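Local structure of isocitrate dehydrogenase [NAD] subunit 1 (Saccharomyces cerevisiae, 3BLX) at residues T19-P24 against E68-N73; S137-E142 against E149-M154; S312-E317 against N344-M349. The protein catalyses, as part of an octamer of two kinds of subunit, the NAD-dependent oxidation of isocitrate to 2-oxoglutarate and carbon dioxide in the citric acid cycle, and also binds RNA. All coordinates share one frame; numbering follows the deposited sequence.

Contact 1. Residues T19-P24 against E68-N73; sequences TVTLIP and ESLKRN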
# COMPACT_ATOMS: atom_id res chain seq x y z
N THR E 19 19.67 4.17 20.23
CA THR E 19 18.59 4.33 21.19
C THR E 19 17.81 3.02 21.26
O THR E 19 17.21 2.64 20.28
CB THR E 19 17.62 5.44 20.78
OG1 THR E 19 18.34 6.66 20.66
CG2 THR E 19 16.54 5.60 21.83
N VAL E 20 17.86 2.32 22.38
CA VAL E 20 17.02 1.13 22.51
C VAL E 20 15.94 1.23 23.59
O VAL E 20 16.13 1.79 24.66
CB VAL E 20 17.84 -0.18 22.62
CG1 VAL E 20 19.30 0.09 22.30
CG2 VAL E 20 17.63 -0.83 23.96
N THR E 21 14.77 0.70 23.27
CA THR E 21 13.66 0.65 24.21
C THR E 21 14.00 -0.26 25.39
O THR E 21 14.53 -1.38 25.23
CB THR E 21 12.37 0.18 23.50
OG1 THR E 21 12.05 1.10 22.47
CG2 THR E 21 11.18 0.13 24.46
N LEU E 22 13.71 0.24 26.59
CA LEU E 22 13.91 -0.55 27.80
C LEU E 22 12.59 -0.62 28.54
O LEU E 22 12.02 0.41 28.92
CB LEU E 22 14.98 0.08 28.70
CG LEU E 22 15.35 -0.78 29.90
CD1 LEU E 22 15.75 -2.14 29.43
CD2 LEU E 22 16.48 -0.16 30.60
N ILE E 23 12.09 -1.83 28.73
CA ILE E 23 10.83 -2.04 29.44
C ILE E 23 11.14 -2.93 30.62
O ILE E 23 11.22 -4.16 30.47
CB ILE E 23 9.81 -2.76 28.55
CG1 ILE E 23 9.49 -1.95 27.30
CG2 ILE E 23 8.53 -3.03 29.30
CD1 ILE E 23 8.85 -2.76 26.19
N PRO E 24 11.33 -2.34 31.82
CA PRO E 24 11.91 -3.07 32.95
C PRO E 24 10.94 -4.09 33.55
O PRO E 24 11.36 -5.16 33.94
CB PRO E 24 12.23 -1.96 33.95
CG PRO E 24 12.12 -0.68 33.17
CD PRO E 24 11.05 -0.94 32.18
N GLU E 68 4.89 2.14 20.62
CA GLU E 68 5.30 3.34 19.91
C GLU E 68 6.83 3.55 19.97
O GLU E 68 7.46 3.92 18.97
CB GLU E 68 4.53 4.56 20.43
CG GLU E 68 4.00 5.50 19.32
CD GLU E 68 3.25 4.76 18.18
OE1 GLU E 68 3.50 5.08 17.00
OE2 GLU E 68 2.41 3.87 18.46
N SER E 69 7.41 3.28 21.13
CA SER E 69 8.84 3.34 21.28
C SER E 69 9.56 2.30 20.43
O SER E 69 10.57 2.62 19.80
CB SER E 69 9.22 3.19 22.75
OG SER E 69 10.62 3.21 22.93
N LEU E 70 9.03 1.07 20.38
CA LEU E 70 9.60 0.03 19.52
C LEU E 70 9.48 0.36 18.04
O LEU E 70 10.38 0.05 17.28
CB LEU E 70 9.00 -1.31 19.79
CG LEU E 70 9.66 -1.99 20.99
CD1 LEU E 70 8.79 -3.12 21.47
CD2 LEU E 70 11.04 -2.50 20.64
N LYS E 71 8.40 1.01 17.65
CA LYS E 71 8.25 1.40 16.27
C LYS E 71 9.34 2.38 15.84
O LYS E 71 9.82 2.32 14.70
CB LYS E 71 6.86 1.97 16.03
CG LYS E 71 5.85 0.88 15.74
CD LYS E 71 4.42 1.26 16.12
CE LYS E 71 3.60 1.74 14.93
NZ LYS E 71 2.18 1.78 15.34
N ARG E 72 9.73 3.25 16.77
CA ARG E 72 10.78 4.22 16.52
C ARG E 72 12.16 3.60 16.60
O ARG E 72 12.99 3.85 15.75
CB ARG E 72 10.70 5.35 17.53
CG ARG E 72 9.46 6.20 17.44
CD ARG E 72 9.65 7.50 18.19
NE ARG E 72 9.74 7.28 19.63
CZ ARG E 72 8.68 7.12 20.41
NH1 ARG E 72 7.46 7.16 19.88
NH2 ARG E 72 8.82 6.92 21.72
N ASN E 73 12.41 2.79 17.61
CA ASN E 73 13.77 2.32 17.85
C ASN E 73 14.09 0.99 17.18
O ASN E 73 15.23 0.73 16.85
CB ASN E 73 14.07 2.27 19.35
CG ASN E 73 13.78 3.56 20.05
OD1 ASN E 73 13.82 4.64 19.47
ND2 ASN E 73 13.51 3.46 21.34

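Contact 2. Residues S137-E142 against E149-M154; sequences SGLEHE and ESLKVM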
# COMPACT_ATOMS: atom_id res chain seq x y z
N SER E 137 -4.02 -16.94 18.60
CA SER E 137 -5.00 -16.32 17.69
C SER E 137 -6.34 -17.07 17.64
O SER E 137 -7.12 -16.95 16.70
CB SER E 137 -4.43 -16.18 16.27
OG SER E 137 -4.41 -17.43 15.58
N GLY E 138 -6.63 -17.86 18.66
CA GLY E 138 -7.88 -18.59 18.60
C GLY E 138 -9.19 -17.80 18.61
O GLY E 138 -9.27 -16.62 18.26
N LEU E 139 -10.24 -18.50 18.98
CA LEU E 139 -11.47 -17.91 19.43
C LEU E 139 -11.97 -18.95 20.41
O LEU E 139 -11.81 -20.15 20.17
CB LEU E 139 -12.47 -17.75 18.29
CG LEU E 139 -13.84 -17.33 18.81
CD1 LEU E 139 -13.93 -15.83 18.89
CD2 LEU E 139 -14.94 -17.88 17.93
N GLU E 140 -12.53 -18.52 21.54
CA GLU E 140 -13.14 -19.46 22.46
C GLU E 140 -14.50 -18.96 22.81
O GLU E 140 -14.70 -17.75 22.95
CB GLU E 140 -12.31 -19.63 23.72
CG GLU E 140 -11.12 -20.58 23.58
CD GLU E 140 -10.41 -20.82 24.91
OE1 GLU E 140 -9.81 -21.91 25.11
OE2 GLU E 140 -10.45 -19.91 25.77
N HIS E 141 -15.46 -19.88 22.92
CA HIS E 141 -16.80 -19.47 23.26
C HIS E 141 -17.53 -20.52 24.06
O HIS E 141 -17.25 -21.72 23.93
CB HIS E 141 -17.60 -19.02 22.00
CG HIS E 141 -17.97 -20.14 21.08
ND1 HIS E 141 -19.28 -20.49 20.84
CD2 HIS E 141 -17.21 -20.98 20.34
CE1 HIS E 141 -19.31 -21.52 20.01
NE2 HIS E 141 -18.07 -21.84 19.70
N GLU E 142 -18.41 -20.04 24.93
CA GLU E 142 -19.37 -20.89 25.63
C GLU E 142 -20.75 -20.54 25.11
O GLU E 142 -21.35 -19.54 25.51
CB GLU E 142 -19.29 -20.66 27.14
CG GLU E 142 -19.94 -21.79 27.97
CD GLU E 142 -19.61 -21.71 29.47
OE1 GLU E 142 -18.82 -20.82 29.85
OE2 GLU E 142 -20.14 -22.54 30.26
N GLU E 149 -15.80 -24.16 23.58
CA GLU E 149 -15.31 -24.57 22.27
C GLU E 149 -14.15 -23.67 21.82
O GLU E 149 -14.23 -22.46 21.90
CB GLU E 149 -16.43 -24.55 21.23
CG GLU E 149 -16.12 -25.42 20.01
CD GLU E 149 -17.26 -25.43 19.01
OE1 GLU E 149 -17.46 -24.35 18.42
OE2 GLU E 149 -17.92 -26.48 18.80
N SER E 150 -13.08 -24.30 21.35
CA SER E 150 -11.92 -23.57 20.86
C SER E 150 -11.80 -23.72 19.35
O SER E 150 -11.93 -24.82 18.82
CB SER E 150 -10.64 -24.11 21.48
OG SER E 150 -10.64 -23.97 22.89
N LEU E 151 -11.52 -22.61 18.67
CA LEU E 151 -11.30 -22.62 17.22
C LEU E 151 -9.93 -22.00 16.91
O LEU E 151 -9.76 -20.79 16.97
CB LEU E 151 -12.39 -21.82 16.53
CG LEU E 151 -13.81 -22.32 16.75
CD1 LEU E 151 -14.78 -21.22 16.44
CD2 LEU E 151 -14.05 -23.50 15.85
N LYS E 152 -8.96 -22.83 16.57
CA LYS E 152 -7.60 -22.34 16.40
C LYS E 152 -7.15 -22.56 14.95
O LYS E 152 -7.61 -23.49 14.31
CB LYS E 152 -6.64 -23.01 17.40
CG LYS E 152 -6.82 -22.59 18.86
CD LYS E 152 -5.89 -23.39 19.78
CE LYS E 152 -6.25 -23.28 21.27
NZ LYS E 152 -5.51 -24.31 22.10
N VAL E 153 -6.28 -21.70 14.41
CA VAL E 153 -5.81 -21.88 13.03
C VAL E 153 -4.31 -22.11 12.89
O VAL E 153 -3.51 -21.66 13.68
CB VAL E 153 -6.18 -20.70 12.11
CG1 VAL E 153 -7.69 -20.49 12.08
CG2 VAL E 153 -5.47 -19.46 12.55
N MET E 154 -3.95 -22.85 11.86
CA MET E 154 -2.56 -23.10 11.52
C MET E 154 -2.53 -22.81 10.03
O MET E 154 -3.31 -23.39 9.27
CB MET E 154 -2.24 -24.58 11.75
CG MET E 154 -0.93 -25.08 11.12
SD MET E 154 0.43 -25.12 12.30
CE MET E 154 -0.38 -25.75 13.80

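Contact 3. Residues S312-E317 against N344-M349; sequences SKAVHE and NKLSTM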
# COMPACT_ATOMS: atom_id res chain seq x y z
N SER E 312 29.91 -11.63 28.17
CA SER E 312 29.58 -13.04 28.25
C SER E 312 30.66 -13.84 29.00
O SER E 312 30.34 -14.73 29.79
CB SER E 312 29.36 -13.62 26.86
OG SER E 312 28.85 -14.94 26.92
N LYS E 313 31.92 -13.53 28.74
CA LYS E 313 33.03 -14.21 29.42
C LYS E 313 33.02 -13.87 30.91
O LYS E 313 33.13 -14.75 31.77
CB LYS E 313 34.36 -13.83 28.78
CG LYS E 313 35.53 -14.69 29.22
CD LYS E 313 36.82 -14.25 28.53
CE LYS E 313 37.97 -15.19 28.87
NZ LYS E 313 39.20 -14.83 28.13
N ALA E 314 32.85 -12.60 31.22
CA ALA E 314 32.70 -12.18 32.60
C ALA E 314 31.63 -12.96 33.39
O ALA E 314 31.90 -13.40 34.50
CB ALA E 314 32.43 -10.65 32.68
N VAL E 315 30.43 -13.14 32.85
CA VAL E 315 29.41 -13.80 33.66
C VAL E 315 29.65 -15.30 33.73
O VAL E 315 29.38 -15.91 34.75
CB VAL E 315 27.92 -13.46 33.28
CG1 VAL E 315 27.83 -12.18 32.48
CG2 VAL E 315 27.24 -14.60 32.58
N HIS E 316 30.18 -15.90 32.66
CA HIS E 316 30.48 -17.32 32.68
C HIS E 316 31.58 -17.64 33.70
O HIS E 316 31.53 -18.66 34.39
CB HIS E 316 30.90 -17.81 31.30
CG HIS E 316 29.77 -17.86 30.32
ND1 HIS E 316 28.58 -18.51 30.59
CD2 HIS E 316 29.64 -17.34 29.08
CE1 HIS E 316 27.78 -18.39 29.55
NE2 HIS E 316 28.39 -17.68 28.62
N GLU E 317 32.55 -16.74 33.78
CA GLU E 317 33.68 -16.86 34.69
C GLU E 317 33.20 -16.67 36.11
O GLU E 317 33.52 -17.46 36.99
CB GLU E 317 34.73 -15.79 34.35
CG GLU E 317 36.14 -16.06 34.84
CD GLU E 317 37.15 -15.08 34.25
OE1 GLU E 317 37.27 -15.03 33.00
OE2 GLU E 317 37.82 -14.37 35.02
N ASN E 344 33.69 -6.18 38.07
CA ASN E 344 35.05 -6.25 38.56
C ASN E 344 35.98 -7.05 37.63
O ASN E 344 37.12 -6.63 37.39
CB ASN E 344 35.08 -6.82 39.99
CG ASN E 344 36.49 -6.90 40.56
OD1 ASN E 344 37.12 -5.87 40.78
ND2 ASN E 344 36.98 -8.13 40.82
N LYS E 345 35.51 -8.18 37.12
CA LYS E 345 36.32 -8.96 36.18
C LYS E 345 36.44 -8.25 34.85
O LYS E 345 37.32 -8.55 34.06
CB LYS E 345 35.74 -10.36 35.93
CG LYS E 345 35.04 -10.92 37.14
CD LYS E 345 35.08 -12.43 37.15
CE LYS E 345 36.42 -12.92 37.66
NZ LYS E 345 36.38 -14.38 37.92
N LEU E 346 35.53 -7.30 34.63
CA LEU E 346 35.48 -6.55 33.38
C LEU E 346 36.57 -5.48 33.31
O LEU E 346 37.22 -5.35 32.27
CB LEU E 346 34.10 -5.92 33.21
CG LEU E 346 33.20 -6.43 32.07
CD1 LEU E 346 33.70 -7.71 31.45
CD2 LEU E 346 31.77 -6.57 32.55
N SER E 347 36.77 -4.73 34.40
CA SER E 347 37.82 -3.71 34.44
C SER E 347 39.22 -4.31 34.30
O SER E 347 40.08 -3.73 33.62
CB SER E 347 37.72 -2.89 35.72
OG SER E 347 37.72 -3.76 36.83
N THR E 348 39.45 -5.46 34.92
CA THR E 348 40.74 -6.14 34.81
C THR E 348 40.84 -6.95 33.52
O THR E 348 41.89 -7.54 33.25
CB THR E 348 41.01 -7.09 36.02
OG1 THR E 348 40.62 -8.43 35.69
CG2 THR E 348 40.27 -6.62 37.27
N MET E 349 39.76 -7.01 32.75
CA MET E 349 39.72 -7.85 31.54
C MET E 349 40.60 -7.35 30.41
O MET E 349 41.15 -8.20 29.68
CB MET E 349 38.30 -8.05 30.99
CG MET E 349 37.75 -9.45 31.19
SD MET E 349 36.91 -10.08 29.73
CE MET E 349 38.21 -11.06 28.95
OXT MET E 349 40.73 -6.13 30.20

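Contact 1. Residues T19-P24 against E68-N73
Polar contacts come first here, and all converge on one hydroxyl, Thr21 OG1. Ser69 meets it end to end, OG to OG1 at 2.6 Å, with either oxygen able to give the proton. From one turn further along the helix, Asn73 ND2 donates to Thr21 OG1 at 3.0 Å; the bond is bent (139° at the hydrogen), the hydroxyl lying off the amide plane. The torsions explain the meeting: Thr21 OG1 stands anti to its own carbonyl carbon (chi1 -60°), and Ser69 OG is anti to its backbone N (chi1 178°).

Van der Waals contacts flank this polar knot. Leu70 brings its CD2 methyl alongside Thr21 CB at 4.1 Å, carbon on carbon, while Thr19 CG2 lies 3.7 Å from Asn73 OD1, the two side chains crossing obliquely. Asn73 CB sits against the Thr19 carbonyl, 3.3 Å from its O. Replacing Asn73 by an alanine would probably loosen the last turn of the helix against the strand, since the amide that ties Thr21 to Glu50 would be gone.

Residues 68-73 run nearly antiparallel to residues 19-24. Their helix, 60-73, is the crossover of a beta-alpha-beta unit from strand 47-51 to strand 75-80, and packs over strand 17-25, which lies between them. Glu50, on strand 47-51, accepts from Asn73 ND2 and weakly from Ser69 OG, so its carboxylate probably polarises this buried hydroxyl-amide network.

Contact 2. Residues S137-E142 against E149-M154
His141 and Glu149 make the most pointed side-chain contact: the ring and the carboxylate lie side by side, pointing the same way, and His141 NE2 donates to Glu149 OE1 at 2.9 Å along a fairly straight N-H (161°). OE1 sits at the ring edge, in its plane, although the carboxylate itself is turned 68° from the ring. The position of OE1 is less certain than the rest. The imidazole is reached from a crowded first torsion, CG between the backbone N and the carbonyl carbon (chi1 71°), and its other nitrogen, ND1, is hydrogen-bonded to Ser143 OG, which fixes the ring's rotation.

On the other face, Glu140 lies beside Ser150, whose OG gives Glu140 OE1 a weak bond of 3.1 Å. Back on the side of His141, Leu139 and Leu151 run alongside each other, with CD2 3.7 Å from CD1.

The backbone pairing of a beta hairpin sets the register of these side chains. His141 and Glu149 form an antiparallel hydrogen-bonded pair, Glu149 N reaching His141 O at 2.9 Å; Glu140 and Ser150 form the non-hydrogen-bonded pair next to it. Further along, Leu151 N bonds Leu139 O at 2.9 Å, but the return bond, Leu139 N to Leu151 O, is weak.

Beyond the hairpin, residues 149-154 pair antiparallel with a strand of an Isocitrate dehydrogenase [NAD] subunit 2 chain, carrying the sheet across the interface. Ile157 of subunit 2 packs on Leu151.

Contact 3. Residues S312-E317 against N344-M349
Two side-chain pairs join the helices here, and a third reaches from the first helix to the C-terminal residue. Lys345 has a bent chain: CG leaves anti to the carbonyl carbon, though chi1 at -33° falls short of a staggered position, and a turn at chi3 (80°) swings the end toward the helix of Glu317. Glu317 answers with CG anti to its backbone N and an extended chain, and the two side chains cross obliquely. Their salt bridge joins Glu317 OE2 to Lys345 NZ at 3.2 Å and is weak as a hydrogen bond. The ammonium is shared with a second carboxylate, its stronger partner, that of Glu321 just beyond the end of the helix of Glu317.

The first segment lies on helix 306-320; the second closes the chain's last helix, 335-347, and runs on past it. The helices pack through a small residue: Ala314 CB points into the contact and meets Leu346 CD1 at 3.4 Å, with CD2 behind it at 4.1 Å. The backbones come near each other at this point, Ala314 CA lying 6.0 Å from Lys345 CA. Leu346 starts out across the contact instead of into it, and only the end of its side chain closes on the alanine. Ile342, a turn earlier on the same helix, also touches Ala314.

At the solvent-facing edge, Lys313 is fully extended, CG anti to the backbone N (chi1 -168°). Met349, the C-terminal residue, bends at chi2 and chi3 so that its CE methyl lies against the middle of that chain, 3.5 Å from Lys313 CD. Arg310 forms a weak, long ion pair with the terminal carboxylate through Met349 OXT.

Contact 1 is the buried one, where a helix lies on a strand of the large mixed sheet and hydroxyls and an amide are linked inside the protein. Contact 2 is a two-stranded hairpin outside that sheet, held chiefly by backbone bonds and partly buried, with subunit 2 chains and another copy of subunit 1 packed against it. Contact 3 joins two helices near the C-terminus, touches no other protein chain, and mixes methyl packing with a charged pair at its margin. None of the three shares a strand or helix with another. Contacts 2 and 3 lie on opposite sides of the chain's centre, their own centres about 49 Å apart.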